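MlnD (Bacillus methylotrophicus, PDB 5IL5) probably takes part in the synthesis of a polyketide antibiotic, this chain being the double-hotdog dehydratase domain of that multifunctional synthase. Local coordinates at residues L32-S37 with F48-V52; E109-V114 with S125-S130; E251-A257 with D268-N274. The contacts are given in a common frame with arbitrary orientation. Numbering follows the deposited sequence.

Contact 1 of 3, residues L32-S37 with F48-V52; sequences LHPYIS and FLINV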
loop_
_atom_site.group_PDB
_atom_site.type_symbol
_atom_site.label_atom_id
_atom_site.label_comp_id
_atom_site.label_asym_id
_atom_site.label_seq_id
_atom_site.Cartn_x
_atom_site.Cartn_y
_atom_site.Cartn_z
ATOM N N LEU A 32 5.030 -0.509 7.665
ATOM C CA LEU A 32 4.186 -1.652 7.979
ATOM C C LEU A 32 4.885 -2.660 8.887
ATOM O O LEU A 32 4.209 -3.450 9.555
ATOM C CB LEU A 32 3.741 -2.337 6.690
ATOM C CG LEU A 32 2.851 -1.504 5.772
ATOM C CD1 LEU A 32 2.777 -2.129 4.390
ATOM C CD2 LEU A 32 1.469 -1.396 6.381
ATOM N N HIS A 33 6.212 -2.649 8.938
ATOM C CA HIS A 33 6.965 -3.668 9.658
ATOM C C HIS A 33 8.435 -3.252 9.654
ATOM O O HIS A 33 8.855 -2.500 8.773
ATOM C CB HIS A 33 6.763 -5.045 9.003
ATOM C CG HIS A 33 7.497 -6.183 9.643
ATOM N ND1 HIS A 33 8.818 -6.480 9.381
ATOM C CD2 HIS A 33 7.060 -7.139 10.495
ATOM C CE1 HIS A 33 9.164 -7.561 10.059
ATOM N NE2 HIS A 33 8.116 -7.977 10.744
ATOM N N PRO A 34 9.228 -3.705 10.633
ATOM C CA PRO A 34 10.649 -3.314 10.646
ATOM C C PRO A 34 11.378 -3.560 9.329
ATOM O O PRO A 34 12.356 -2.859 9.034
ATOM C CB PRO A 34 11.240 -4.171 11.778
ATOM C CG PRO A 34 10.073 -4.739 12.542
ATOM C CD PRO A 34 8.807 -4.193 11.955
ATOM N N TYR A 35 10.945 -4.540 8.535
ATOM C CA TYR A 35 11.544 -4.816 7.239
ATOM C C TYR A 35 10.652 -4.434 6.066
ATOM O O TYR A 35 11.090 -4.555 4.920
ATOM C CB TYR A 35 11.911 -6.302 7.111
ATOM C CG TYR A 35 12.606 -6.922 8.305
ATOM C CD1 TYR A 35 13.623 -6.257 8.975
ATOM C CD2 TYR A 35 12.279 -8.204 8.723
ATOM C CE1 TYR A 35 14.266 -6.839 10.051
ATOM C CE2 TYR A 35 12.918 -8.790 9.793
ATOM C CZ TYR A 35 13.911 -8.105 10.451
ATOM O OH TYR A 35 14.548 -8.691 11.516
ATOM N N ILE A 36 9.422 -3.986 6.309
ATOM C CA ILE A 36 8.482 -3.628 5.246
ATOM C C ILE A 36 8.054 -2.181 5.459
ATOM O O ILE A 36 7.470 -1.848 6.497
ATOM C CB ILE A 36 7.263 -4.571 5.209
ATOM C CG1 ILE A 36 7.713 -6.037 5.081
ATOM C CG2 ILE A 36 6.313 -4.192 4.082
ATOM C CD1 ILE A 36 6.599 -7.048 5.324
ATOM N N SER A 37 8.346 -1.323 4.480
ATOM C CA SER A 37 8.081 0.101 4.643
ATOM C C SER A 37 6.681 0.499 4.191
ATOM O O SER A 37 6.060 1.366 4.816
ATOM C CB SER A 37 9.129 0.926 3.889
ATOM O OG SER A 37 9.036 0.755 2.490
ATOM N N PHE A 48 4.836 -5.605 -1.628
ATOM C CA PHE A 48 5.283 -4.667 -0.609
ATOM C C PHE A 48 6.746 -4.312 -0.843
ATOM O O PHE A 48 7.508 -5.093 -1.416
ATOM C CB PHE A 48 5.150 -5.247 0.808
ATOM C CG PHE A 48 3.757 -5.661 1.195
ATOM C CD1 PHE A 48 3.244 -6.889 0.819
ATOM C CD2 PHE A 48 2.986 -4.843 1.999
ATOM C CE1 PHE A 48 1.974 -7.274 1.201
ATOM C CE2 PHE A 48 1.716 -5.224 2.384
ATOM C CZ PHE A 48 1.215 -6.439 1.988
ATOM N N LEU A 49 7.132 -3.126 -0.376
ATOM C CA LEU A 49 8.507 -2.647 -0.478
ATOM C C LEU A 49 9.302 -3.059 0.763
ATOM O O LEU A 49 8.893 -2.770 1.893
ATOM C CB LEU A 49 8.515 -1.126 -0.629
ATOM C CG LEU A 49 9.784 -0.452 -1.149
ATOM C CD1 LEU A 49 9.428 0.942 -1.616
ATOM C CD2 LEU A 49 10.888 -0.395 -0.119
ATOM N N ILE A 50 10.431 -3.722 0.556
ATOM C CA ILE A 50 11.305 -4.149 1.644
ATOM C C ILE A 50 12.394 -3.104 1.836
ATOM O O ILE A 50 12.993 -2.627 0.863
ATOM C CB ILE A 50 11.932 -5.523 1.338
ATOM C CG1 ILE A 50 10.861 -6.591 1.085
ATOM C CG2 ILE A 50 12.891 -5.941 2.462
ATOM C CD1 ILE A 50 10.333 -7.268 2.323
ATOM N N ASN A 51 12.700 -2.779 3.091
ATOM C CA ASN A 51 13.810 -1.875 3.381
ATOM C C ASN A 51 14.460 -2.323 4.681
ATOM O O ASN A 51 13.885 -2.147 5.758
ATOM C CB ASN A 51 13.353 -0.421 3.464
ATOM C CG ASN A 51 14.506 0.524 3.726
ATOM O OD1 ASN A 51 15.673 0.179 3.482
ATOM N ND2 ASN A 51 14.191 1.738 4.174
ATOM N N VAL A 52 15.663 -2.889 4.572
ATOM C CA VAL A 52 16.464 -3.315 5.711
ATOM C C VAL A 52 17.758 -2.520 5.819
ATOM O O VAL A 52 18.691 -2.948 6.497
ATOM C CB VAL A 52 16.764 -4.826 5.649
ATOM C CG1 VAL A 52 15.486 -5.630 5.793
ATOM C CG2 VAL A 52 17.494 -5.175 4.364
#

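Contact 2 of 3, residues E109-V114 with S125-S130; sequences EQIRIV and SIEKQS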
loop_
_atom_site.group_PDB
_atom_site.type_symbol
_atom_site.label_atom_id
_atom_site.label_comp_id
_atom_site.label_asym_id
_atom_site.label_seq_id
_atom_site.Cartn_x
_atom_site.Cartn_y
_atom_site.Cartn_z
ATOM N N GLU A 109 20.076 -1.787 -3.951
ATOM C CA GLU A 109 19.026 -2.345 -4.789
ATOM C C GLU A 109 17.755 -2.431 -3.958
ATOM O O GLU A 109 17.739 -3.075 -2.905
ATOM C CB GLU A 109 19.433 -3.719 -5.324
ATOM C CG GLU A 109 20.436 -3.696 -6.480
ATOM C CD GLU A 109 19.895 -3.005 -7.705
ATOM O OE1 GLU A 109 18.726 -3.254 -8.057
ATOM O OE2 GLU A 109 20.631 -2.214 -8.325
ATOM N N GLN A 110 16.696 -1.772 -4.417
ATOM C CA GLN A 110 15.428 -1.797 -3.704
ATOM C C GLN A 110 14.837 -3.202 -3.756
ATOM O O GLN A 110 14.804 -3.829 -4.818
ATOM C CB GLN A 110 14.467 -0.779 -4.315
ATOM C CG GLN A 110 13.392 -0.268 -3.367
ATOM C CD GLN A 110 13.940 0.629 -2.274
ATOM O OE1 GLN A 110 13.743 0.373 -1.085
ATOM N NE2 GLN A 110 14.635 1.687 -2.671
ATOM N N ILE A 111 14.388 -3.701 -2.607
ATOM C CA ILE A 111 13.893 -5.069 -2.477
ATOM C C ILE A 111 12.383 -5.042 -2.284
ATOM O O ILE A 111 11.860 -4.231 -1.513
ATOM C CB ILE A 111 14.572 -5.786 -1.295
ATOM C CG1 ILE A 111 16.092 -5.796 -1.477
ATOM C CG2 ILE A 111 14.033 -7.213 -1.159
ATOM C CD1 ILE A 111 16.858 -5.755 -0.171
ATOM N N ARG A 112 11.689 -5.951 -2.967
ATOM C CA ARG A 112 10.240 -6.068 -2.882
ATOM C C ARG A 112 9.867 -7.533 -2.722
ATOM O O ARG A 112 10.622 -8.431 -3.103
ATOM C CB ARG A 112 9.553 -5.527 -4.132
ATOM C CG ARG A 112 9.702 -6.463 -5.316
ATOM C CD ARG A 112 9.214 -5.861 -6.597
ATOM N NE ARG A 112 9.256 -6.844 -7.674
ATOM C CZ ARG A 112 8.611 -6.713 -8.824
ATOM N NH1 ARG A 112 7.884 -5.629 -9.046
ATOM N NH2 ARG A 112 8.692 -7.658 -9.748
ATOM N N ILE A 113 8.674 -7.771 -2.181
ATOM C CA ILE A 113 8.117 -9.113 -2.083
ATOM C C ILE A 113 6.817 -9.155 -2.873
ATOM O O ILE A 113 5.928 -8.321 -2.661
ATOM C CB ILE A 113 7.886 -9.528 -0.618
ATOM C CG1 ILE A 113 7.283 -10.934 -0.549
ATOM C CG2 ILE A 113 6.994 -8.526 0.097
ATOM C CD1 ILE A 113 7.310 -11.540 0.835
ATOM N N VAL A 114 6.707 -10.132 -3.771
ATOM C CA VAL A 114 5.509 -10.357 -4.569
ATOM C C VAL A 114 4.796 -11.566 -3.989
ATOM O O VAL A 114 5.438 -12.573 -3.674
ATOM C CB VAL A 114 5.855 -10.580 -6.052
ATOM C CG1 VAL A 114 4.589 -10.804 -6.878
ATOM C CG2 VAL A 114 6.650 -9.407 -6.599
ATOM N N SER A 125 7.567 -14.214 -3.668
ATOM C CA SER A 125 8.882 -13.999 -4.245
ATOM C C SER A 125 9.455 -12.749 -3.612
ATOM O O SER A 125 8.807 -11.697 -3.615
ATOM C CB SER A 125 8.833 -13.820 -5.765
ATOM O OG SER A 125 8.692 -15.053 -6.441
ATOM N N ILE A 126 10.659 -12.864 -3.080
ATOM C CA ILE A 126 11.403 -11.716 -2.597
ATOM C C ILE A 126 12.420 -11.404 -3.679
ATOM O O ILE A 126 13.246 -12.255 -4.028
ATOM C CB ILE A 126 12.070 -12.008 -1.245
ATOM C CG1 ILE A 126 10.997 -12.403 -0.223
ATOM C CG2 ILE A 126 12.850 -10.800 -0.769
ATOM C CD1 ILE A 126 11.518 -12.829 1.137
ATOM N N GLU A 127 12.362 -10.190 -4.216
ATOM C CA GLU A 127 13.018 -9.872 -5.472
ATOM C C GLU A 127 13.768 -8.557 -5.355
ATOM O O GLU A 127 13.491 -7.735 -4.479
ATOM C CB GLU A 127 12.004 -9.778 -6.631
ATOM C CG GLU A 127 11.038 -10.959 -6.749
ATOM C CD GLU A 127 9.982 -10.764 -7.832
ATOM O OE1 GLU A 127 9.869 -9.646 -8.365
ATOM O OE2 GLU A 127 9.277 -11.736 -8.174
ATOM N N LYS A 128 14.749 -8.382 -6.237
ATOM C CA LYS A 128 15.188 -7.043 -6.594
ATOM C C LYS A 128 14.072 -6.362 -7.369
ATOM O O LYS A 128 13.494 -6.949 -8.286
ATOM C CB LYS A 128 16.464 -7.066 -7.434
ATOM C CG LYS A 128 17.736 -7.514 -6.722
ATOM C CD LYS A 128 18.959 -7.226 -7.594
ATOM C CE LYS A 128 20.255 -7.632 -6.907
ATOM N NZ LYS A 128 21.374 -7.895 -7.865
ATOM N N GLN A 129 13.772 -5.117 -7.004
ATOM C CA GLN A 129 12.738 -4.388 -7.726
ATOM C C GLN A 129 13.172 -4.051 -9.148
ATOM O O GLN A 129 12.332 -3.990 -10.050
ATOM C CB GLN A 129 12.382 -3.115 -6.961
ATOM C CG GLN A 129 11.202 -2.389 -7.534
ATOM C CD GLN A 129 10.677 -1.321 -6.612
ATOM O OE1 GLN A 129 11.410 -0.422 -6.206
ATOM N NE2 GLN A 129 9.405 -1.428 -6.253
ATOM N N SER A 130 14.468 -3.818 -9.368
ATOM C CA SER A 130 14.920 -3.341 -10.672
ATOM C C SER A 130 14.723 -4.391 -11.763
ATOM O O SER A 130 14.364 -4.052 -12.897
ATOM C CB SER A 130 16.383 -2.912 -10.598
ATOM O OG SER A 130 17.214 -4.011 -10.285
#

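Contact 3 of 3, residues E251-A257 with D268-N274; sequences EPVYVYA and DVYVLDN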
loop_
_atom_site.group_PDB
_atom_site.type_symbol
_atom_site.label_atom_id
_atom_site.label_comp_id
_atom_site.label_asym_id
_atom_site.label_seq_id
_atom_site.Cartn_x
_atom_site.Cartn_y
_atom_site.Cartn_z
ATOM N N GLU A 251 8.795 -16.948 25.348
ATOM C CA GLU A 251 10.182 -16.551 25.176
ATOM C C GLU A 251 11.004 -17.730 24.660
ATOM O O GLU A 251 10.979 -18.807 25.270
ATOM C CB GLU A 251 10.741 -16.059 26.508
ATOM C CG GLU A 251 12.126 -15.418 26.450
ATOM C CD GLU A 251 12.174 -14.169 25.576
ATOM O OE1 GLU A 251 11.095 -13.624 25.253
ATOM O OE2 GLU A 251 13.294 -13.720 25.236
ATOM N N PRO A 252 11.723 -17.584 23.545
ATOM C CA PRO A 252 12.615 -18.660 23.099
ATOM C C PRO A 252 13.885 -18.712 23.938
ATOM O O PRO A 252 14.467 -17.684 24.289
ATOM C CB PRO A 252 12.910 -18.287 21.639
ATOM C CG PRO A 252 12.792 -16.807 21.608
ATOM C CD PRO A 252 11.714 -16.454 22.601
ATOM N N VAL A 253 14.304 -19.933 24.270
ATOM C CA VAL A 253 15.403 -20.143 25.206
ATOM C C VAL A 253 16.459 -21.046 24.582
ATOM O O VAL A 253 17.659 -20.854 24.802
ATOM C CB VAL A 253 14.888 -20.756 26.522
ATOM C CG1 VAL A 253 16.029 -20.943 27.518
ATOM C CG2 VAL A 253 13.797 -19.895 27.132
ATOM N N TYR A 254 16.025 -22.034 23.801
ATOM C CA TYR A 254 16.929 -23.028 23.242
ATOM C C TYR A 254 16.707 -23.180 21.746
ATOM O O TYR A 254 15.625 -22.902 21.223
ATOM C CB TYR A 254 16.745 -24.395 23.904
ATOM C CG TYR A 254 17.088 -24.447 25.369
ATOM C CD1 TYR A 254 18.403 -24.613 25.786
ATOM C CD2 TYR A 254 16.101 -24.341 26.336
ATOM C CE1 TYR A 254 18.720 -24.670 27.116
ATOM C CE2 TYR A 254 16.415 -24.391 27.671
ATOM C CZ TYR A 254 17.727 -24.555 28.056
ATOM O OH TYR A 254 18.041 -24.609 29.390
ATOM N N VAL A 255 17.751 -23.655 21.067
ATOM C CA VAL A 255 17.679 -24.069 19.672
ATOM C C VAL A 255 18.277 -25.470 19.555
ATOM O O VAL A 255 19.433 -25.690 19.936
ATOM C CB VAL A 255 18.409 -23.072 18.753
ATOM C CG1 VAL A 255 18.550 -23.618 17.335
ATOM C CG2 VAL A 255 17.685 -21.719 18.745
ATOM N N TYR A 256 17.497 -26.412 19.026
ATOM C CA TYR A 256 17.915 -27.804 18.866
ATOM C C TYR A 256 17.908 -28.184 17.390
ATOM O O TYR A 256 16.941 -27.896 16.682
ATOM C CB TYR A 256 16.990 -28.742 19.647
ATOM C CG TYR A 256 17.279 -30.210 19.434
ATOM C CD1 TYR A 256 18.345 -30.832 20.075
ATOM C CD2 TYR A 256 16.492 -30.975 18.591
ATOM C CE1 TYR A 256 18.610 -32.172 19.882
ATOM C CE2 TYR A 256 16.753 -32.319 18.388
ATOM C CZ TYR A 256 17.815 -32.913 19.037
ATOM O OH TYR A 256 18.086 -34.250 18.842
ATOM N N ALA A 257 18.973 -28.847 16.931
ATOM C CA ALA A 257 19.113 -29.218 15.524
ATOM C C ALA A 257 19.680 -30.628 15.397
ATOM O O ALA A 257 20.467 -31.063 16.240
ATOM C CB ALA A 257 20.016 -28.212 14.793
ATOM N N ASP A 268 16.797 -30.777 10.507
ATOM C CA ASP A 268 15.591 -30.337 11.192
ATOM C C ASP A 268 16.020 -29.478 12.369
ATOM O O ASP A 268 17.000 -29.799 13.044
ATOM C CB ASP A 268 14.751 -31.521 11.689
ATOM C CG ASP A 268 14.012 -32.228 10.571
ATOM O OD1 ASP A 268 14.047 -31.731 9.429
ATOM O OD2 ASP A 268 13.385 -33.276 10.836
ATOM N N VAL A 269 15.315 -28.374 12.598
ATOM C CA VAL A 269 15.672 -27.445 13.664
ATOM C C VAL A 269 14.427 -27.053 14.444
ATOM O O VAL A 269 13.316 -27.036 13.910
ATOM C CB VAL A 269 16.387 -26.195 13.125
ATOM C CG1 VAL A 269 17.101 -25.498 14.275
ATOM C CG2 VAL A 269 17.343 -26.564 12.003
ATOM N N TYR A 270 14.618 -26.753 15.728
ATOM C CA TYR A 270 13.521 -26.366 16.604
ATOM C C TYR A 270 13.930 -25.226 17.524
ATOM O O TYR A 270 15.036 -25.226 18.068
ATOM C CB TYR A 270 13.056 -27.546 17.461
ATOM C CG TYR A 270 12.707 -28.778 16.668
ATOM C CD1 TYR A 270 13.681 -29.687 16.283
ATOM C CD2 TYR A 270 11.398 -29.031 16.302
ATOM C CE1 TYR A 270 13.354 -30.817 15.558
ATOM C CE2 TYR A 270 11.061 -30.149 15.575
ATOM C CZ TYR A 270 12.044 -31.040 15.202
ATOM O OH TYR A 270 11.712 -32.161 14.477
ATOM N N VAL A 271 13.030 -24.260 17.694
ATOM C CA VAL A 271 13.139 -23.245 18.738
ATOM C C VAL A 271 12.247 -23.677 19.894
ATOM O O VAL A 271 11.083 -24.040 19.687
ATOM C CB VAL A 271 12.737 -21.852 18.217
ATOM C CG1 VAL A 271 12.858 -20.808 19.323
ATOM C CG2 VAL A 271 13.593 -21.460 17.030
ATOM N N LEU A 272 12.784 -23.628 21.110
ATOM C CA LEU A 272 12.153 -24.233 22.273
ATOM C C LEU A 272 12.005 -23.219 23.399
ATOM O O LEU A 272 12.808 -22.295 23.527
ATOM C CB LEU A 272 12.979 -25.416 22.772
ATOM C CG LEU A 272 13.528 -26.336 21.684
ATOM C CD1 LEU A 272 14.451 -27.341 22.298
ATOM C CD2 LEU A 272 12.387 -27.038 20.972
ATOM N N ASP A 273 10.986 -23.415 24.234
ATOM C CA ASP A 273 10.820 -22.589 25.424
ATOM C C ASP A 273 11.753 -23.094 26.529
ATOM O O ASP A 273 12.599 -23.968 26.317
ATOM C CB ASP A 273 9.358 -22.580 25.872
ATOM C CG ASP A 273 8.840 -23.957 26.219
ATOM O OD1 ASP A 273 9.649 -24.835 26.570
ATOM O OD2 ASP A 273 7.613 -24.155 26.152
ATOM N N ASN A 274 11.601 -22.544 27.736
ATOM C CA ASN A 274 12.499 -22.902 28.827
ATOM C C ASN A 274 12.409 -24.376 29.208
ATOM O O ASN A 274 13.299 -24.874 29.909
ATOM C CB ASN A 274 12.211 -22.029 30.053
ATOM C CG ASN A 274 10.749 -22.050 30.458
ATOM O OD1 ASN A 274 10.005 -22.952 30.092
ATOM N ND2 ASN A 274 10.342 -21.068 31.246
#

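Contact 1 of 3, residues L32-S37 with F48-V52
Residues 32-37 and 48-52 belong to a beta hairpin at the edge of the N-terminal hotdog fold, entered through a type I turn from His33 to Ile36. The turn closes by Ile36 N bonding His33 O at 2.9 Å. With chi1 in t, the His33 imidazole folds back so that its ND1 accepts from Tyr35 N at 3.0 Å, while NE2 reaches Glu76 of helix 74-86; a ring with two nitrogens can thus brace the turn and tie it to the helix. Ile36 and Ile50 form the antiparallel non-hydrogen-bonded pair, flanked by the bonds Asn51 N to Tyr35 O and Ser37 N to Leu49 O, both 3.0 Å. These beta-branched residues share a sheet face; the m setting of Ile50 chi2 brings CD1 within 4.0 Å of Ile36 CG1. Ile36 CG2 also meets Phe48 CB at 3.6 Å, and Leu32 CD1 lies at the edge of the Phe48 ring, 3.6 Å from its CD2. Both Leu32 and Phe48 rest on Met84 of the same helix, so apolar side chains suit both places. Tyr35, in m, sets CD1 3.7 Å from Val52 CG1. Across the strands, small Ser37, in p, places OG 3.4 Å from Leu49 CD2.

Contact 2 of 3, residues E109-V114 with S125-S130
The axes of strands 111-114 and 125-128 approach to 4.5 Å and run antiparallel at 149°. Two hydrogen-bonded pairs hold them: Arg112 N gives to Glu127 O at 3.0 Å and Glu127 N to Arg112 O at 2.7 Å, while Val114 N to Ser125 O (2.6 Å) and Ser125 N to Val114 O (2.7 Å) close the next ring. Between them Ile113 faces Ile126 in a non-hydrogen-bonded pair, CA-CA 4.2 Å, and beyond the strands Gln129 N donates to Gln110 O at 2.7 Å. This is a beta hairpin of the N-terminal hotdog sheet, set between strands 46-50 and 134-140, and its two faces differ. On one, branched Ile113 CD1 meets Ile126 CG1 at 3.9 Å, Ile111 CG2 lies 3.8 Å from Ile126 CG2, and Met102 touches Ile111 and Ile126. The other carries a salt bridge: long Arg112 sends NE (3.0 Å) and NH2 (2.7 Å) to the one oxygen OE1 of Glu127. Past the strand ends, Ser130 OG donates to OE1 of the poorly ordered Glu109 at 2.8 Å.

Contact 3 of 3, residues E251-A257 with D268-N274
A classic beta bulge marks one end of this hairpin of the C-terminal hotdog fold: Val253 and Tyr254 both face Leu272, whose O accepts from Val253 N at 2.9 Å and from Tyr254 N at 3.2 Å. From there the pairing is regular, strands 254-257 and 268-272 running antiparallel at 163° with axes 4.6 Å apart. Leu272 N returns a bond to Tyr254 O at 2.9 Å; Tyr256 N to Tyr270 O (2.9 Å) and Tyr270 N to Tyr256 O (2.8 Å) form the second hydrogen-bonded pair. Val255, Ala257, Val269 and Val271 share one face, compact residues that suit a sheet lying against a helix: Val255 CG1 and Ala257 CB come to 3.9 and 4.0 Å from Val269 CG1. The other face carries the larger Tyr254, Tyr256, Tyr270 and Leu272. There Tyr256 CB packs 3.9 Å from Leu272 CD1, and Tyr256 CD2 lies 3.9 Å from Tyr270 CD1, while the Tyr256 hydroxyl reaches out to Glu258. Strand 197-202 pairs with the other edge of residues 251-257 and strand 278-286 flanks 266-272, while helix 215-229 packs on the small-residue face, Val221 touching Val269 and Val271 and Val217 touching Pro252.

All three contacts are hairpins of one continuous antiparallel sheet, but contacts 1 and 2 lie on the opposite side of the chain's centre from contact 3, in the other hotdog half; their centres lie about 27 and 31 Å from the centre of contact 3. Contacts 1 and 2 touch through neighbouring strands 46-50 and 111-117: Ile50 N lies 2.6 Å from Ile111 O and Phe48 O 3.0 Å from Ile113 N, both probable hydrogen bonds. None is wholly buried. Contact 1, at the sheet edge, has two cross-strand bonds and apolar packing; contact 2, farthest out, adds a salt bridge; contact 3, nearest the chain's centre, adds valine and tyrosine faces to its backbone ladder, without a charged pair.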